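Local coordinates for protein putative glycoside hydrolase (Bacteroides thetaiotaomicron VPI-5482, PDB 3HBZ) that is of unknown function but binds calcium and may take part in carbohydrate metabolism, possibly as a glycoside hydrolase, at residues 29-40 with 85-95. Numbering follows the deposited sequence.
With CAC (cacodylate ion), chain G.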
ATOM      1  N   THR A  29       5.836  -8.964  -3.817  1.00 28.49           N
ATOM      2  CA  THR A  29       6.173  -8.045  -4.893  1.00 29.24           C
ATOM      3  C   THR A  29       7.128  -8.785  -5.841  1.00 28.33           C
ATOM      4  O   THR A  29       7.288  -9.994  -5.721  1.00 31.36           O
ATOM      5  CB  THR A  29       6.818  -6.741  -4.359  1.00 26.27           C
ATOM      6  OG1 THR A  29       8.105  -7.034  -3.804  1.00 29.31           O
ATOM      7  CG2 THR A  29       5.898  -6.051  -3.324  1.00 27.58           C
ATOM      8  N   ASN A  30       7.767  -8.062  -6.751  1.00 26.97           N
ATOM      9  CA  ASN A  30       8.704  -8.667  -7.665  1.00 29.43           C
ATOM     10  C   ASN A  30       9.886  -9.388  -6.978  1.00 28.87           C
ATOM     11  O   ASN A  30      10.333 -10.406  -7.483  1.00 26.55           O
ATOM     12  CB  ASN A  30       9.255  -7.636  -8.655  1.00 30.79           C
ATOM     13  CG  ASN A  30       9.906  -8.304  -9.873  1.00 37.28           C
ATOM     14  OD1 ASN A  30       9.233  -8.976 -10.624  1.00 38.93           O
ATOM     15  ND2 ASN A  30      11.220  -8.146 -10.044  1.00 32.77           N
ATOM     16  N   ASN A  31      10.393  -8.836  -5.861  1.00 25.92           N
ATOM     17  CA  ASN A  31      11.606  -9.331  -5.210  1.00 28.62           C
ATOM     18  C   ASN A  31      11.506  -9.396  -3.667  1.00 25.68           C
ATOM     19  O   ASN A  31      12.529  -9.465  -2.991  1.00 25.98           O
ATOM     20  CB  ASN A  31      12.843  -8.465  -5.596  1.00 27.05           C
ATOM     21  CG  ASN A  31      13.165  -8.490  -7.108  1.00 43.28           C
ATOM     22  OD1 ASN A  31      12.612  -7.690  -7.883  1.00 46.74           O
ATOM     23  ND2 ASN A  31      14.132  -9.360  -7.518  1.00 38.92           N
ATOM     24  N   SER A  32      10.296  -9.339  -3.122  1.00 26.25           N
ATOM     25  CA  SER A  32      10.112  -9.352  -1.683  1.00 27.22           C
ATOM     26  C   SER A  32       8.823 -10.029  -1.306  1.00 27.26           C
ATOM     27  O   SER A  32       7.825 -10.043  -2.077  1.00 27.31           O
ATOM     28  CB  SER A  32      10.156  -7.937  -1.081  1.00 29.73           C
ATOM     29  OG  SER A  32       8.984  -7.191  -1.389  1.00 31.45           O
ATOM     30  N   ILE A  33       8.875 -10.633  -0.131  1.00 26.00           N
ATOM     31  CA  ILE A  33       7.697 -11.180   0.549  1.00 27.25           C
ATOM     32  C   ILE A  33       7.654 -10.655   1.990  1.00 27.16           C
ATOM     33  O   ILE A  33       8.670 -10.666   2.661  1.00 29.34           O
ATOM     34  CB  ILE A  33       7.730 -12.678   0.588  1.00 24.24           C
ATOM     35  CG1 ILE A  33       7.967 -13.235  -0.830  1.00 28.73           C
ATOM     36  CG2 ILE A  33       6.383 -13.228   1.206  1.00 25.33           C
ATOM     37  CD1 ILE A  33       7.799 -14.710  -1.003  1.00 24.82           C
ATOM     38  N   ASN A  34       6.487 -10.156   2.426  1.00 26.82           N
ATOM     39  CA  ASN A  34       6.232  -9.784   3.822  1.00 27.11           C
ATOM     40  C   ASN A  34       5.171 -10.743   4.352  1.00 27.33           C
ATOM     41  O   ASN A  34       4.066 -10.835   3.806  1.00 24.43           O
ATOM     42  CB  ASN A  34       5.761  -8.318   3.973  1.00 29.11           C
ATOM     43  CG  ASN A  34       6.930  -7.285   3.909  1.00 29.96           C
ATOM     44  OD1 ASN A  34       7.575  -7.142   2.897  1.00 41.16           O
ATOM     45  ND2 ASN A  34       7.195  -6.614   5.008  1.00 41.11           N
ATOM     46  N   ILE A  35       5.539 -11.470   5.392  1.00 23.82           N
ATOM     47  CA  ILE A  35       4.703 -12.468   6.045  1.00 25.92           C
ATOM     48  C   ILE A  35       4.282 -11.863   7.394  1.00 26.82           C
ATOM     49  O   ILE A  35       5.106 -11.320   8.101  1.00 25.06           O
ATOM     50  CB  ILE A  35       5.533 -13.737   6.324  1.00 27.07           C
ATOM     51  CG1 ILE A  35       6.015 -14.345   4.985  1.00 29.60           C
ATOM     52  CG2 ILE A  35       4.714 -14.769   7.133  1.00 25.32           C
ATOM     53  CD1 ILE A  35       7.042 -15.484   5.088  1.00 24.04           C
ATOM     54  N   PHE A  36       3.003 -11.933   7.734  1.00 27.80           N
ATOM     55  CA  PHE A  36       2.499 -11.339   8.978  1.00 27.77           C
ATOM     56  C   PHE A  36       2.012 -12.402   9.977  1.00 25.99           C
ATOM     57  O   PHE A  36       1.142 -13.227   9.656  1.00 22.37           O
ATOM     58  CB  PHE A  36       1.338 -10.360   8.688  1.00 29.51           C
ATOM     59  CG  PHE A  36       1.726  -9.186   7.808  1.00 26.31           C
ATOM     60  CD1 PHE A  36       1.814  -9.344   6.433  1.00 34.02           C
ATOM     61  CD2 PHE A  36       1.996  -7.949   8.351  1.00 28.55           C
ATOM     62  CE1 PHE A  36       2.135  -8.290   5.629  1.00 30.67           C
ATOM     63  CE2 PHE A  36       2.326  -6.866   7.527  1.00 29.08           C
ATOM     64  CZ  PHE A  36       2.429  -7.056   6.181  1.00 30.25           C
ATOM     65  N   VAL A  37       2.549 -12.349  11.200  1.00 25.12           N
ATOM     66  CA  VAL A  37       2.145 -13.266  12.260  1.00 25.49           C
ATOM     67  C   VAL A  37       1.736 -12.477  13.508  1.00 24.30           C
ATOM     68  O   VAL A  37       2.050 -11.296  13.640  1.00 25.26           O
ATOM     69  CB  VAL A  37       3.287 -14.263  12.574  1.00 25.40           C
ATOM     70  CG1 VAL A  37       3.683 -14.975  11.316  1.00 26.60           C
ATOM     71  CG2 VAL A  37       4.501 -13.551  13.197  1.00 24.10           C
ATOM     72  N   GLY A  38       1.017 -13.121  14.414  1.00 25.37           N
ATOM     73  CA  GLY A  38       0.570 -12.454  15.631  1.00 27.17           C
ATOM     74  C   GLY A  38       1.725 -12.081  16.550  1.00 29.56           C
ATOM     75  O   GLY A  38       2.692 -12.840  16.690  1.00 27.47           O
ATOM     76  N   PRO A  39       1.643 -10.901  17.180  1.00 32.20           N
ATOM     77  CA  PRO A  39       2.607 -10.527  18.221  1.00 32.76           C
ATOM     78  C   PRO A  39       2.732 -11.629  19.245  1.00 33.26           C
ATOM     79  O   PRO A  39       1.714 -12.162  19.689  1.00 33.56           O
ATOM     80  CB  PRO A  39       1.967  -9.285  18.841  1.00 32.73           C
ATOM     81  CG  PRO A  39       1.214  -8.682  17.674  1.00 34.92           C
ATOM     82  CD  PRO A  39       0.645  -9.839  16.946  1.00 32.36           C
ATOM     83  N   GLY A  40       3.964 -11.994  19.578  1.00 33.68           N
ATOM     84  CA  GLY A  40       4.226 -13.145  20.443  1.00 33.50           C
ATOM     85  C   GLY A  40       4.590 -14.444  19.722  1.00 33.44           C
ATOM     86  O   GLY A  40       5.027 -15.390  20.370  1.00 34.09           O
ATOM     87  N   LYS A  85      16.469 -14.995  -9.570  1.00 27.16           N
ATOM     88  CA  LYS A  85      15.937 -13.810  -8.937  1.00 28.52           C
ATOM     89  C   LYS A  85      16.115 -13.976  -7.451  1.00 27.51           C
ATOM     90  O   LYS A  85      15.783 -15.019  -6.919  1.00 27.49           O
ATOM     91  CB  LYS A  85      14.430 -13.638  -9.246  1.00 25.58           C
ATOM     92  CG  LYS A  85      14.025 -12.190  -9.339  1.00 43.26           C
ATOM     93  CD  LYS A  85      12.543 -11.883  -9.009  1.00 41.58           C
ATOM     94  CE  LYS A  85      11.548 -12.720  -9.751  1.00 33.69           C
ATOM     95  NZ  LYS A  85      10.203 -12.025  -9.782  1.00 33.15           N
ATOM     96  N   LYS A  86      16.538 -12.920  -6.779  1.00 24.71           N
ATOM     97  CA  LYS A  86      16.655 -12.935  -5.340  1.00 26.22           C
ATOM     98  C   LYS A  86      15.428 -12.304  -4.729  1.00 24.24           C
ATOM     99  O   LYS A  86      14.998 -11.237  -5.151  1.00 28.97           O
ATOM    100  CB  LYS A  86      17.911 -12.137  -4.917  1.00 29.90           C
ATOM    101  CG  LYS A  86      18.637 -12.688  -3.727  1.00 46.18           C
ATOM    102  CD  LYS A  86      20.175 -12.323  -3.765  1.00 52.68           C
ATOM    103  CE  LYS A  86      20.434 -10.807  -3.714  1.00 56.58           C
ATOM    104  NZ  LYS A  86      21.905 -10.407  -3.738  1.00 59.61           N
ATOM    105  N   TYR A  87      14.874 -12.965  -3.725  1.00 22.70           N
ATOM    106  CA  TYR A  87      13.800 -12.415  -2.932  1.00 25.82           C
ATOM    107  C   TYR A  87      14.295 -12.195  -1.523  1.00 25.09           C
ATOM    108  O   TYR A  87      15.023 -13.045  -1.005  1.00 27.73           O
ATOM    109  CB  TYR A  87      12.649 -13.400  -2.873  1.00 22.66           C
ATOM    110  CG  TYR A  87      11.768 -13.491  -4.093  1.00 29.29           C
ATOM    111  CD1 TYR A  87      12.100 -14.310  -5.154  1.00 26.17           C
ATOM    112  CD2 TYR A  87      10.537 -12.843  -4.134  1.00 27.21           C
ATOM    113  CE1 TYR A  87      11.266 -14.424  -6.251  1.00 25.92           C
ATOM    114  CE2 TYR A  87       9.688 -12.966  -5.220  1.00 26.33           C
ATOM    115  CZ  TYR A  87      10.042 -13.783  -6.255  1.00 23.66           C
ATOM    116  OH  TYR A  87       9.232 -13.883  -7.352  1.00 24.15           O
ATOM    117  N   THR A  88      13.894 -11.071  -0.927  1.00 25.35           N
ATOM    118  CA  THR A  88      14.022 -10.787   0.482  1.00 24.99           C
ATOM    119  C   THR A  88      12.714 -11.107   1.189  1.00 26.64           C
ATOM    120  O   THR A  88      11.676 -10.517   0.921  1.00 26.14           O
ATOM    121  CB  THR A  88      14.365  -9.306   0.722  1.00 28.18           C
ATOM    122  OG1 THR A  88      15.596  -8.997   0.056  1.00 28.96           O
ATOM    123  CG2 THR A  88      14.510  -8.972   2.227  1.00 24.89           C
ATOM    124  N   VAL A  89      12.778 -12.025   2.145  1.00 26.95           N
ATOM    125  CA  VAL A  89      11.599 -12.483   2.841  1.00 24.18           C
ATOM    126  C   VAL A  89      11.693 -12.046   4.293  1.00 24.92           C
ATOM    127  O   VAL A  89      12.662 -12.378   4.990  1.00 24.94           O
ATOM    128  CB  VAL A  89      11.462 -13.993   2.746  1.00 27.73           C
ATOM    129  CG1 VAL A  89      10.221 -14.515   3.577  1.00 22.20           C
ATOM    130  CG2 VAL A  89      11.358 -14.419   1.239  1.00 20.64           C
ATOM    131  N   SER A  90      10.689 -11.275   4.705  1.00 23.30           N
ATOM    132  CA  SER A  90      10.625 -10.652   6.000  1.00 23.80           C
ATOM    133  C   SER A  90       9.372 -11.136   6.719  1.00 23.85           C
ATOM    134  O   SER A  90       8.324 -11.419   6.078  1.00 25.27           O
ATOM    135  CB  SER A  90      10.549  -9.127   5.839  1.00 24.86           C
ATOM    136  OG  SER A  90      11.690  -8.587   5.214  1.00 30.68           O
ATOM    137  N   VAL A  91       9.485 -11.229   8.036  1.00 23.92           N
ATOM    138  CA  VAL A  91       8.352 -11.558   8.907  1.00 26.61           C
ATOM    139  C   VAL A  91       8.066 -10.369   9.822  1.00 25.88           C
ATOM    140  O   VAL A  91       8.967  -9.859  10.467  1.00 25.88           O
ATOM    141  CB  VAL A  91       8.625 -12.828   9.763  1.00 28.18           C
ATOM    142  CG1 VAL A  91       7.485 -13.052  10.783  1.00 19.64           C
ATOM    143  CG2 VAL A  91       8.733 -14.055   8.833  1.00 20.97           C
ATOM    144  N   ILE A  92       6.814  -9.937   9.832  1.00 22.69           N
ATOM    145  CA  ILE A  92       6.337  -8.849  10.678  1.00 24.91           C
ATOM    146  C   ILE A  92       5.577  -9.500  11.822  1.00 23.58           C
ATOM    147  O   ILE A  92       4.561 -10.157  11.595  1.00 24.18           O
ATOM    148  CB  ILE A  92       5.359  -7.920   9.912  1.00 26.69           C
ATOM    149  CG1 ILE A  92       5.957  -7.415   8.582  1.00 31.44           C
ATOM    150  CG2 ILE A  92       4.943  -6.778  10.782  1.00 23.66           C
ATOM    151  CD1 ILE A  92       7.147  -6.588   8.785  1.00 30.56           C
ATOM    152  N   ASP A  93       6.088  -9.363  13.033  1.00 25.44           N
ATOM    153  CA  ASP A  93       5.461  -9.971  14.212  1.00 26.97           C
ATOM    154  C   ASP A  93       5.023  -8.929  15.243  1.00 27.04           C
ATOM    155  O   ASP A  93       4.905  -9.247  16.418  1.00 27.08           O
ATOM    156  CB  ASP A  93       6.430 -10.968  14.895  1.00 26.46           C
ATOM    157  CG  ASP A  93       7.667 -10.282  15.459  1.00 32.29           C
ATOM    158  OD1 ASP A  93       8.054  -9.223  14.911  1.00 31.55           O
ATOM    159  OD2 ASP A  93       8.247 -10.788  16.439  1.00 39.48           O
ATOM    160  N   THR A  94       4.792  -7.705  14.796  1.00 24.14           N
ATOM    161  CA  THR A  94       4.472  -6.601  15.674  1.00 25.06           C
ATOM    162  C   THR A  94       3.101  -6.043  15.292  1.00 24.92           C
ATOM    163  O   THR A  94       2.551  -6.377  14.263  1.00 22.15           O
ATOM    164  CB  THR A  94       5.526  -5.469  15.555  1.00 23.33           C
ATOM    165  OG1 THR A  94       5.748  -5.186  14.176  1.00 28.95           O
ATOM    166  CG2 THR A  94       6.827  -5.899  16.202  1.00 24.51           C
ATOM    167  N   GLU A  95       2.543  -5.221  16.159  1.00 23.85           N
ATOM    168  CA  GLU A  95       1.262  -4.607  15.889  1.00 26.78           C
ATOM    169  C   GLU A  95       1.451  -3.434  14.916  1.00 27.00           C
ATOM    170  O   GLU A  95       2.543  -2.922  14.771  1.00 23.60           O
ATOM    171  CB  GLU A  95       0.576  -4.233  17.206  1.00 25.96           C
ATOM    172  CG  GLU A  95       1.234  -3.167  18.049  1.00 36.27           C
ATOM    173  CD  GLU A  95       0.602  -3.028  19.464  1.00 49.62           C
ATOM    174  OE1 GLU A  95      -0.119  -3.955  19.922  1.00 48.44           O
ATOM    175  OE2 GLU A  95       0.856  -1.991  20.116  1.00 51.89           O
TER
HETATM  176 AS   CAC G   6      10.241  -4.756  -6.085  0.60 53.97          AS
HETATM  177  O1  CAC G   6      10.214  -6.137  -5.033  0.60 36.62           O
HETATM  178  O2  CAC G   6       8.685  -4.878  -6.902  0.60 53.64           O
HETATM  179  C1  CAC G   6      10.088  -3.183  -4.931  0.60 49.14           C
HETATM  180  C2  CAC G   6      11.730  -4.677  -7.391  0.60 40.50           C
HETATM  181  O   HOH W   1       7.253 -12.270  -7.569  1.00 26.44           O
HETATM  182  O   HOH W   2      10.197 -11.154 -12.356  1.00 43.61           O
HETATM  183  O   HOH W   3      14.480  -7.013  -1.898  1.00 51.40           O
HETATM  184  O   HOH W   4       1.946  -8.653  12.550  1.00 32.71           O
HETATM  185  O   HOH W   5       6.577 -12.399  18.195  1.00 36.85           O
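Strands 32-36 and 85-92 run parallel as neighbours in a mixed sheet, their axes 4.6 Å apart at closest approach and 21° from exact alignment. Six backbone hydrogen bonds run from Thr88 N to Asn31 O at one end to Val37 N to Ile92 O at the other; the one from Ile92 N to Ile35 O, at 2.8 Å, is the shortest of them. Strand 72-77 flanks 85-92 on its far side.

Ile33, Ile35, Val89 and Val91 share one face. There Ile33 and Val89 lie side by side, while Ile35 slants back so that its CD1 meets Val89 CG1 at 3.7 Å. On the reverse face Phe36 and Ile92 run alongside each other: Ile92 CG1 sits off-centre over the ring, 4.3 Å from its centroid, in a CH-pi contact. With CG1 beside its own backbone N and a second bend at chi2 (-63°), Ile92 also brings CD1 against Asn34 ND2.

The loop 29-31, ahead of strand 32-36, is held by polar bonds. Lys85, bent at chi3 (-51°), crosses Asn30 at about a right angle. Lys85 NZ reaches a lone pair of Asn30 O in the carbonyl plane at 2.8 Å. A weak second bond goes to Asn30 OD1, and Asp11 also takes one from this amine. Asn31 ND2 donates to Lys86 O (3.1 Å), which lies in its amide plane. A cacodylate ion, probably from the crystallisation liquor, takes bonds from Thr29 OG1 and Asn31 N. A methionine in place of Lys85 would probably leave Asn30 O and Asp11 without their shared donor and let the turn shift.

Apolar side chains on one face thus pack toward strand 12-16, Ile33 on Ile12 and Ile35 on Cys15, while at the loop end one ammonium ties the turn to Asp11, a sodium ligand, and probably offsets part of that carboxylate's negative charge.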